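Local structure of proximal thread matrix protein 1 (4CN9) at residues L59-S64 / L171-K176; I255-D260 / V364-T369. The protein probably binds collagen as a matrix protein of the mussel byssus, through two von Willebrand factor type A domains, and carries zinc ions. All coordinates share one frame; numbering follows the deposited sequence.

Contact 1 of 2, residues L59-S64 / L171-K176. With ZN (zinc ion), chain C.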
loop_
_atom_site.group_PDB
_atom_site.type_symbol
_atom_site.label_atom_id
_atom_site.label_comp_id
_atom_site.label_asym_id
_atom_site.label_seq_id
_atom_site.Cartn_x
_atom_site.Cartn_y
_atom_site.Cartn_z
ATOM N N LEU A 59 -7.773 -4.529 15.411
ATOM C CA LEU A 59 -7.884 -5.985 15.392
ATOM C C LEU A 59 -6.754 -6.530 16.259
ATOM O O LEU A 59 -5.572 -6.426 15.915
ATOM C CB LEU A 59 -7.775 -6.459 13.937
ATOM C CG LEU A 59 -8.375 -7.770 13.435
ATOM C CD1 LEU A 59 -9.728 -8.121 14.050
ATOM C CD2 LEU A 59 -8.498 -7.655 11.921
ATOM N N PHE A 60 -7.146 -7.074 17.403
ATOM C CA PHE A 60 -6.291 -7.317 18.557
ATOM C C PHE A 60 -6.144 -8.837 18.716
ATOM O O PHE A 60 -7.110 -9.507 19.060
ATOM C CB PHE A 60 -7.026 -6.685 19.757
ATOM C CG PHE A 60 -6.276 -6.701 21.060
ATOM C CD1 PHE A 60 -6.100 -7.881 21.786
ATOM C CD2 PHE A 60 -5.796 -5.512 21.594
ATOM C CE1 PHE A 60 -5.437 -7.863 22.998
ATOM C CE2 PHE A 60 -5.127 -5.490 22.810
ATOM C CZ PHE A 60 -4.952 -6.654 23.514
ATOM N N ASP A 61 -4.948 -9.371 18.435
ATOM C CA ASP A 61 -4.630 -10.804 18.585
ATOM C C ASP A 61 -4.770 -11.200 20.058
ATOM O O ASP A 61 -4.102 -10.604 20.911
ATOM C CB ASP A 61 -3.196 -11.024 18.075
ATOM C CG ASP A 61 -2.731 -12.498 18.085
ATOM O OD1 ASP A 61 -3.125 -13.305 18.955
ATOM O OD2 ASP A 61 -1.909 -12.829 17.203
ATOM N N ASP A 62 -5.662 -12.156 20.375
ATOM C CA ASP A 62 -5.737 -12.672 21.755
ATOM C C ASP A 62 -5.419 -14.161 21.847
ATOM O O ASP A 62 -6.002 -14.883 22.644
ATOM C CB ASP A 62 -7.052 -12.288 22.481
ATOM C CG ASP A 62 -8.310 -12.932 21.886
ATOM O OD1 ASP A 62 -8.274 -13.540 20.795
ATOM O OD2 ASP A 62 -9.368 -12.805 22.545
ATOM N N SER A 63 -4.448 -14.592 21.045
ATOM C CA SER A 63 -3.944 -15.970 21.077
ATOM C C SER A 63 -3.130 -16.257 22.340
ATOM O O SER A 63 -2.512 -15.361 22.923
ATOM C CB SER A 63 -3.073 -16.267 19.839
ATOM O OG SER A 63 -1.887 -15.469 19.798
ATOM N N SER A 64 -3.113 -17.527 22.738
ATOM C CA SER A 64 -2.462 -17.956 23.975
ATOM C C SER A 64 -0.953 -17.743 23.950
ATOM O O SER A 64 -0.334 -17.599 24.999
ATOM C CB SER A 64 -2.765 -19.437 24.241
ATOM O OG SER A 64 -2.281 -20.238 23.186
ATOM N N LEU A 171 -4.142 -3.733 12.595
ATOM C CA LEU A 171 -3.999 -5.136 12.977
ATOM C C LEU A 171 -2.723 -5.329 13.799
ATOM O O LEU A 171 -1.652 -4.851 13.416
ATOM C CB LEU A 171 -3.952 -6.008 11.724
ATOM C CG LEU A 171 -3.470 -7.459 11.830
ATOM C CD1 LEU A 171 -4.468 -8.287 12.562
ATOM C CD2 LEU A 171 -3.236 -8.033 10.442
ATOM N N MET A 172 -2.856 -6.012 14.931
ATOM C CA MET A 172 -1.726 -6.336 15.799
ATOM C C MET A 172 -1.681 -7.841 16.001
ATOM O O MET A 172 -2.638 -8.423 16.504
ATOM C CB MET A 172 -1.892 -5.655 17.163
ATOM C CG MET A 172 -2.042 -4.140 17.100
ATOM S SD MET A 172 -2.499 -3.443 18.725
ATOM C CE MET A 172 -1.052 -3.901 19.650
ATOM N N THR A 173 -0.578 -8.482 15.628
ATOM C CA THR A 173 -0.481 -9.932 15.783
ATOM C C THR A 173 0.924 -10.422 16.139
ATOM O O THR A 173 1.920 -9.788 15.800
ATOM C CB THR A 173 -0.977 -10.644 14.518
ATOM O OG1 THR A 173 -1.002 -12.067 14.718
ATOM C CG2 THR A 173 -0.111 -10.304 13.338
ATOM N N ASP A 174 0.991 -11.548 16.852
ATOM C CA ASP A 174 2.265 -12.186 17.137
ATOM C C ASP A 174 2.365 -13.531 16.435
ATOM O O ASP A 174 3.208 -14.369 16.788
ATOM C CB ASP A 174 2.470 -12.353 18.650
ATOM C CG ASP A 174 1.777 -13.594 19.220
ATOM O OD1 ASP A 174 0.702 -14.020 18.707
ATOM O OD2 ASP A 174 2.325 -14.138 20.206
ATOM N N GLY A 175 1.526 -13.743 15.428
ATOM C CA GLY A 175 1.459 -15.054 14.808
ATOM C C GLY A 175 1.202 -15.030 13.317
ATOM O O GLY A 175 1.051 -13.975 12.701
ATOM N N LYS A 176 1.146 -16.214 12.727
ATOM C CA LYS A 176 0.795 -16.326 11.323
ATOM C C LYS A 176 -0.574 -16.965 11.243
ATOM O O LYS A 176 -0.954 -17.736 12.115
ATOM C CB LYS A 176 1.835 -17.145 10.552
ATOM C CG LYS A 176 1.898 -18.601 10.935
ATOM C CD LYS A 176 2.892 -19.341 10.046
ATOM C CE LYS A 176 3.274 -20.681 10.651
ATOM N NZ LYS A 176 4.303 -21.390 9.836
HETATM ZN ZN ZN C . -0.051 -15.988 18.767
HETATM O O HOH W 1 -1.004 -15.352 17.028
HETATM O O HOH W 2 1.686 -16.675 17.777
HETATM O O HOH W 3 -0.658 -17.969 18.582
#

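Contact 2 of 2, residues I255-D260 / V364-T369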
loop_
_atom_site.group_PDB
_atom_site.type_symbol
_atom_site.label_atom_id
_atom_site.label_comp_id
_atom_site.label_asym_id
_atom_site.label_seq_id
_atom_site.Cartn_x
_atom_site.Cartn_y
_atom_site.Cartn_z
ATOM N N ILE A 255 5.703 11.050 -12.667
ATOM C CA ILE A 255 5.438 9.678 -13.083
ATOM C C ILE A 255 6.510 9.166 -14.028
ATOM O O ILE A 255 6.702 9.717 -15.117
ATOM C CB ILE A 255 4.113 9.555 -13.869
ATOM C CG1 ILE A 255 2.955 10.253 -13.149
ATOM C CG2 ILE A 255 3.772 8.088 -14.122
ATOM C CD1 ILE A 255 2.474 9.540 -11.959
ATOM N N ALA A 256 7.169 8.083 -13.644
ATOM C CA ALA A 256 8.164 7.476 -14.516
ATOM C C ALA A 256 7.721 6.129 -15.070
ATOM O O ALA A 256 7.412 5.199 -14.311
ATOM C CB ALA A 256 9.493 7.352 -13.780
ATOM N N PHE A 257 7.684 6.028 -16.402
ATOM C CA PHE A 257 7.526 4.736 -17.061
ATOM C C PHE A 257 8.893 4.087 -17.138
ATOM O O PHE A 257 9.832 4.670 -17.664
ATOM C CB PHE A 257 6.994 4.883 -18.481
ATOM C CG PHE A 257 5.589 5.401 -18.552
ATOM C CD1 PHE A 257 4.534 4.604 -18.174
ATOM C CD2 PHE A 257 5.335 6.678 -19.020
ATOM C CE1 PHE A 257 3.234 5.083 -18.246
ATOM C CE2 PHE A 257 4.040 7.164 -19.105
ATOM C CZ PHE A 257 2.988 6.365 -18.714
ATOM N N VAL A 258 8.997 2.884 -16.606
ATOM C CA VAL A 258 10.237 2.136 -16.658
ATOM C C VAL A 258 9.907 0.877 -17.424
ATOM O O VAL A 258 9.268 -0.036 -16.880
ATOM C CB VAL A 258 10.729 1.785 -15.257
ATOM C CG1 VAL A 258 12.011 0.967 -15.328
ATOM C CG2 VAL A 258 10.937 3.070 -14.437
ATOM N N PHE A 259 10.280 0.838 -18.696
ATOM C CA PHE A 259 9.836 -0.267 -19.529
ATOM C C PHE A 259 10.872 -0.997 -20.385
ATOM O O PHE A 259 11.905 -0.460 -20.779
ATOM C CB PHE A 259 8.636 0.136 -20.375
ATOM C CG PHE A 259 8.917 1.121 -21.454
ATOM C CD1 PHE A 259 9.285 0.693 -22.731
ATOM C CD2 PHE A 259 8.717 2.481 -21.243
ATOM C CE1 PHE A 259 9.510 1.610 -23.754
ATOM C CE2 PHE A 259 8.935 3.405 -22.261
ATOM C CZ PHE A 259 9.331 2.971 -23.519
ATOM N N ASP A 260 10.520 -2.257 -20.617
ATOM C CA ASP A 260 11.276 -3.247 -21.346
ATOM C C ASP A 260 11.443 -2.806 -22.792
ATOM O O ASP A 260 10.465 -2.480 -23.467
ATOM C CB ASP A 260 10.470 -4.547 -21.252
ATOM C CG ASP A 260 11.139 -5.737 -21.886
ATOM O OD1 ASP A 260 12.177 -5.605 -22.570
ATOM O OD2 ASP A 260 10.579 -6.844 -21.680
ATOM N N VAL A 364 5.568 8.226 -8.703
ATOM C CA VAL A 364 5.048 6.943 -9.150
ATOM C C VAL A 364 5.986 6.340 -10.207
ATOM O O VAL A 364 6.489 7.038 -11.080
ATOM C CB VAL A 364 3.628 7.076 -9.797
ATOM C CG1 VAL A 364 3.063 5.705 -10.147
ATOM C CG2 VAL A 364 2.665 7.820 -8.862
ATOM N N VAL A 365 6.211 5.042 -10.111
ATOM C CA VAL A 365 6.844 4.285 -11.174
ATOM C C VAL A 365 5.853 3.268 -11.702
ATOM O O VAL A 365 5.229 2.529 -10.940
ATOM C CB VAL A 365 8.103 3.516 -10.684
ATOM C CG1 VAL A 365 8.493 2.427 -11.699
ATOM C CG2 VAL A 365 9.259 4.472 -10.455
ATOM N N ILE A 366 5.701 3.226 -13.016
ATOM C CA ILE A 366 4.944 2.169 -13.640
ATOM C C ILE A 366 5.944 1.355 -14.444
ATOM O O ILE A 366 6.496 1.847 -15.415
ATOM C CB ILE A 366 3.882 2.710 -14.583
ATOM C CG1 ILE A 366 2.897 3.602 -13.817
ATOM C CG2 ILE A 366 3.142 1.564 -15.256
ATOM C CD1 ILE A 366 1.982 4.392 -14.708
ATOM N N LEU A 367 6.156 0.113 -14.030
ATOM C CA LEU A 367 7.118 -0.770 -14.678
ATOM C C LEU A 367 6.409 -1.841 -15.502
ATOM O O LEU A 367 5.418 -2.447 -15.056
ATOM C CB LEU A 367 8.025 -1.418 -13.638
ATOM C CG LEU A 367 9.201 -2.231 -14.186
ATOM C CD1 LEU A 367 10.436 -2.060 -13.313
ATOM C CD2 LEU A 367 8.836 -3.685 -14.319
ATOM N N LEU A 368 6.933 -2.073 -16.702
ATOM C CA LEU A 368 6.411 -3.079 -17.622
ATOM C C LEU A 368 7.553 -3.989 -18.089
ATOM O O LEU A 368 8.576 -3.500 -18.566
ATOM C CB LEU A 368 5.785 -2.396 -18.846
ATOM C CG LEU A 368 4.469 -1.623 -18.744
ATOM C CD1 LEU A 368 4.589 -0.166 -19.203
ATOM C CD2 LEU A 368 3.413 -2.365 -19.590
ATOM N N THR A 369 7.382 -5.304 -17.964
ATOM C CA THR A 369 8.401 -6.246 -18.442
ATOM C C THR A 369 7.806 -7.510 -19.066
ATOM O O THR A 369 6.731 -7.975 -18.670
ATOM C CB THR A 369 9.352 -6.679 -17.309
ATOM O OG1 THR A 369 10.460 -7.404 -17.862
ATOM C CG2 THR A 369 8.623 -7.544 -16.283
#

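Contact 1 of 2, residues L59-S64 / L171-K176
Asp61 and Thr173 meet where two parallel strands of a von Willebrand factor A domain run out, at the zinc-occupied MIDAS motif. Behind them two backbone bonds join the strands: Met172 N donates to Leu59 O, and Asp61 N, less straight, to Met172 O. With CG anti to the backbone N (chi1 -177°), the Asp61 carboxylate reaches across to the other strand end. Asp61 OD2 takes the Thr173 hydroxyl at 2.8 Å from OG1, through the anti lone pair, and the backbone N of Asp174 at 3.2 Å, from above the carboxylate plane. A zinc-bound water donates a third bond to OD2. Asp61 OD1 is gripped by its own loop, accepting from Ser63 N in an Asx turn and from Ser63 OG at 2.6 Å. Thr173 OG1, having donated, accepts from Gly175 N as an ST turn. Zinc is bound directly by Ser63 OG at 2.2 Å and Asp174 OD1 at 2.1 Å, with three waters and Ser65 completing six ligands. An alanine in place of Asp61 would probably leave the Thr173 hydroxyl, the Asp174 amide and the zinc-bound water without their acceptor, and Ser63 OG held by the zinc alone of its two partners here. Asp61 thus acts in the second shell: its negative charge would be expected to polarise the water and the Ser63 hydroxyl toward the metal, while no Asp61 oxygen coordinates zinc directly.

Contact 2 of 2, residues I255-D260 / V364-T369
Ile255-Asp260 and Val364-Thr369 are neighbouring parallel strands, their axes 4.7 Å apart at closest and 15° from parallel, joined by five backbone hydrogen bonds. They form the centre of the sheet of the second von Willebrand factor A domain, a Rossmann-like fold with helices on both faces. The bonds alternate: Ala256, Val258 and Asp260 donate from one strand, Ile366 and Leu368 from the other, while Val365 CA and Leu367 CA make CA-H...O contacts with Ala256 O and Val258 O. On the face of Phe257 and Phe259, covered by helix 272-285, the Phe257 side chain lies alongside Ile366, pointing the same way, with CE1 3.8 Å from Ile366 CD1. That methyl also reaches Ile255 CG2. On the other face, under helix 338-349 and Phe350, Val258 spreads its two methyls, CG2 meeting Val365 CG1 at 3.7 Å and CG1 meeting Leu367 CD1 at 4.0 Å. At the strand ends Asp260 bonds to Ser262 and Asp370, and Thr369 to Gly371. Ile255 turns CG1 beside its backbone N (chi1 -49°), and its CD1 presses against Val364 CB at 3.5 Å, tighter than usual for two carbons.

Contacts 1 and 2 illustrate one architectural rule: each pairs the first and fourth strands in chain order of its own domain's six-stranded sheet, and in both, the paired strands end at an Asp on the first and a Thr on the fourth. The pairs differ in what follows. In contact 1 the loops that follow the strands bind zinc, through Ser63 and Asp174; contact 2 lies away from the annotated metal sites, and Asp260 and Thr369 stand 3.9 Å apart at OD2 and OG1, each turning to backbone partners just beyond the segments. The two lie on opposite sides of the chain's centre, with centres 37 Å apart and nearest atoms about 25 Å apart, so neither touches the other.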